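Local coordinates for protein glutathione peroxidase (Schistosoma mansoni, PDB 2V1M) that reduces hydrogen peroxide to water at the expense of two glutathione molecules, which leave as glutathione disulfide, at residues Y115-L118 with K119-H123. Numbering follows the deposited sequence.
With SO4 (sulfate ion), chain C.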
ATOM      1  N   TYR A 115      -3.940  -9.090   0.141  1.00  3.25           N
ATOM      2  CA  TYR A 115      -4.343  -8.663   1.479  1.00  3.23           C
ATOM      3  C   TYR A 115      -4.652  -9.814   2.400  1.00  3.19           C
ATOM      4  O   TYR A 115      -4.371  -9.728   3.603  1.00  3.18           O
ATOM      5  CB  TYR A 115      -5.479  -7.623   1.412  1.00  2.93           C
ATOM      6  CG  TYR A 115      -4.923  -6.225   1.245  1.00  3.22           C
ATOM      7  CD1 TYR A 115      -4.836  -5.356   2.318  1.00  3.07           C
ATOM      8  CD2 TYR A 115      -4.593  -5.764  -0.020  1.00  3.31           C
ATOM      9  CE1 TYR A 115      -4.361  -4.022   2.131  1.00  3.84           C
ATOM     10  CE2 TYR A 115      -4.138  -4.449  -0.226  1.00  3.11           C
ATOM     11  CZ  TYR A 115      -4.031  -3.594   0.867  1.00  3.09           C
ATOM     12  OH  TYR A 115      -3.550  -2.301   0.727  1.00  3.27           O
ATOM     13  N   LYS A 116      -5.208 -10.910   1.879  1.00  3.36           N
ATOM     14  CA  LYS A 116      -5.305 -12.119   2.703  1.00  3.56           C
ATOM     15  C   LYS A 116      -3.918 -12.497   3.223  1.00  3.26           C
ATOM     16  O   LYS A 116      -3.735 -12.819   4.414  1.00  3.99           O
ATOM     17  CB  LYS A 116      -5.952 -13.273   1.933  1.00  4.21           C
ATOM     18  CG  LYS A 116      -7.391 -12.957   1.520  1.00  4.24           C
ATOM     19  CD  LYS A 116      -8.081 -14.183   0.876  1.00  5.44           C
ATOM     20  CE  LYS A 116      -9.526 -13.871   0.553  1.00  6.21           C
ATOM     21  NZ  LYS A 116     -10.224 -15.106   0.042  1.00  6.95           N
ATOM     22  N   PHE A 117      -2.929 -12.456   2.342  1.00  3.24           N
ATOM     23  CA  PHE A 117      -1.557 -12.782   2.726  1.00  3.46           C
ATOM     24  C   PHE A 117      -1.004 -11.783   3.745  1.00  2.96           C
ATOM     25  O   PHE A 117      -0.412 -12.191   4.777  1.00  3.34           O
ATOM     26  CB  PHE A 117      -0.667 -12.836   1.476  1.00  3.82           C
ATOM     27  CG  PHE A 117       0.774 -13.077   1.786  1.00  3.44           C
ATOM     28  CD1 PHE A 117       1.218 -14.352   2.207  1.00  3.88           C
ATOM     29  CD2 PHE A 117       1.714 -12.048   1.669  1.00  4.30           C
ATOM     30  CE1 PHE A 117       2.555 -14.576   2.478  1.00  5.10           C
ATOM     31  CE2 PHE A 117       3.065 -12.284   1.947  1.00  5.69           C
ATOM     32  CZ  PHE A 117       3.479 -13.554   2.342  1.00  5.45           C
ATOM     33  N   LEU A 118      -1.100 -10.484   3.465  1.00  2.99           N
ATOM     34  CA  LEU A 118      -0.560  -9.472   4.387  1.00  3.12           C
ATOM     35  C   LEU A 118      -1.141  -9.679   5.794  1.00  2.92           C
ATOM     36  O   LEU A 118      -0.404  -9.692   6.787  1.00  3.08           O
ATOM     37  CB  LEU A 118      -0.885  -8.076   3.880  1.00  2.95           C
ATOM     38  CG  LEU A 118      -0.149  -7.660   2.590  1.00  3.05           C
ATOM     39  CD1 LEU A 118      -0.727  -6.329   2.115  1.00  3.25           C
ATOM     40  CD2 LEU A 118       1.358  -7.541   2.833  1.00  3.84           C
ATOM     41  N   LYS A 119      -2.463  -9.813   5.872  1.00  3.10           N
ATOM     42  CA  LYS A 119      -3.132  -9.986   7.172  1.00  3.26           C
ATOM     43  C   LYS A 119      -2.752 -11.313   7.836  1.00  3.88           C
ATOM     44  O   LYS A 119      -2.766 -11.393   9.062  1.00  4.97           O
ATOM     45  CB  LYS A 119      -4.647  -9.889   7.012  1.00  3.53           C
ATOM     46  CG  LYS A 119      -5.143  -8.501   6.632  1.00  3.65           C
ATOM     47  CD  LYS A 119      -6.664  -8.404   6.674  1.00  4.48           C
ATOM     48  CE  LYS A 119      -7.337  -9.290   5.655  1.00  5.36           C
ATOM     49  NZ  LYS A 119      -8.799  -9.208   5.815  1.00  5.70           N
ATOM     50  N   SER A 120      -2.386 -12.322   7.039  1.00  3.40           N
ATOM     51  CA  SER A 120      -1.967 -13.609   7.619  1.00  3.35           C
ATOM     52  C   SER A 120      -0.571 -13.517   8.249  1.00  3.71           C
ATOM     53  O   SER A 120      -0.188 -14.408   9.033  1.00  4.07           O
ATOM     54  CB  SER A 120      -1.965 -14.728   6.577  1.00  4.05           C
ATOM     55  OG  SER A 120      -0.841 -14.686   5.731  1.00  4.32           O
ATOM     56  N   ARG A 121       0.201 -12.477   7.891  1.00  3.12           N
ATOM     57  CA  ARG A 121       1.577 -12.326   8.371  1.00  3.06           C
ATOM     58  C   ARG A 121       1.738 -11.335   9.518  1.00  3.06           C
ATOM     59  O   ARG A 121       2.705 -11.497  10.291  1.00  3.35           O
ATOM     60  CB  ARG A 121       2.531 -11.963   7.211  1.00  3.40           C
ATOM     61  CG  ARG A 121       2.729 -13.074   6.189  1.00  4.32           C
ATOM     62  CD  ARG A 121       3.416 -14.298   6.832  1.00  6.61           C
ATOM     63  NE  ARG A 121       3.843 -15.307   5.862  1.00  7.97           N
ATOM     64  CZ  ARG A 121       4.983 -15.260   5.173  1.00  8.87           C
ATOM     65  NH1 ARG A 121       5.844 -14.266   5.344  1.00  7.39           N
ATOM     66  NH2 ARG A 121       5.257 -16.248   4.321  1.00 10.38           N
ATOM     67  N   GLN A 122       0.877 -10.308   9.573  1.00  3.19           N
ATOM     68  CA  GLN A 122       0.983  -9.300  10.636  1.00  3.47           C
ATOM     69  C   GLN A 122      -0.400  -8.989  11.163  1.00  3.43           C
ATOM     70  O   GLN A 122      -1.266  -8.490  10.411  1.00  3.58           O
ATOM     71  CB  GLN A 122       1.626  -8.005  10.117  1.00  3.82           C
ATOM     72  CG  GLN A 122       3.113  -8.118   9.853  1.00  3.73           C
ATOM     73  CD  GLN A 122       3.906  -8.357  11.136  1.00  4.02           C
ATOM     74  OE1 GLN A 122       4.551  -9.432  11.301  1.00  4.80           O
ATOM     75  NE2 GLN A 122       3.860  -7.459  12.072  1.00  4.90           N
ATOM     76  N   HIS A 123      -0.589  -9.287  12.442  1.00  3.54           N
ATOM     77  CA  HIS A 123      -1.873  -9.105  13.113  1.00  3.44           C
ATOM     78  C   HIS A 123      -2.100  -7.622  13.450  1.00  3.27           C
ATOM     79  O   HIS A 123      -1.168  -6.896  13.835  1.00  3.67           O
ATOM     80  CB  HIS A 123      -1.897  -9.926  14.385  1.00  3.94           C
ATOM     81  CG  HIS A 123      -3.293 -10.150  14.903  1.00  4.13           C
ATOM     82  ND1 HIS A 123      -3.948  -9.203  15.660  1.00  5.37           N
ATOM     83  CD2 HIS A 123      -4.162 -11.185  14.759  1.00  4.90           C
ATOM     84  CE1 HIS A 123      -5.150  -9.651  15.981  1.00  5.70           C
ATOM     85  NE2 HIS A 123      -5.312 -10.845  15.439  1.00  5.37           N
TER
HETATM   86  S   SO4 C1172      -8.993 -12.048  15.055  0.50  4.73           S
HETATM   87  O1  SO4 C1172     -10.101 -12.442  15.933  0.50  8.17           O
HETATM   88  O2  SO4 C1172      -7.952 -11.454  15.906  0.50  6.16           O
HETATM   89  O3  SO4 C1172      -8.496 -13.268  14.411  0.50  8.36           O
HETATM   90  O4  SO4 C1172      -9.421 -11.070  14.051  0.50  6.20           O
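F117 and R121, one helical turn apart, pack together near the C-terminal end of helix 113-121, which lies on the mixed sheet of this thioredoxin-fold peroxidase. Their contact is CH-pi: R121 CG sits 4.2 Å from the centroid of the F117 ring, 20° off the ring normal. Further out, F117 CZ lies over the centre of the guanidinium face, 3.6 Å from R121 CZ, the planes inclined by 60°. The bend at chi2 turns the chain outward past CG, bringing the guanidinium to the CE1-CZ rim of the ring, while Q144 and the N9 carbonyl hold NH1 and NH2. P145 of strand 145-149 touches both residues.

Backbone hydrogen bonds change in pattern along this turn. K119 N makes a nearly straight i-to-i+4 bond to Y115 O (3.0 Å, 170°). S120 N bonds chiefly to K116 O, as an i-to-i+4 pair; its bond to F117 O is weak, like that of R121 N, and S120 OG donates to this carbonyl at 2.7 Å. L118 O accepts from both R121 N and Q122 N.

Beyond the helix, a sulfate, probably from the crystallisation liquor, also meets N128 N; H123 NE2 donates to its O2 at 2.7 Å, the oxygen lying in the imidazole plane.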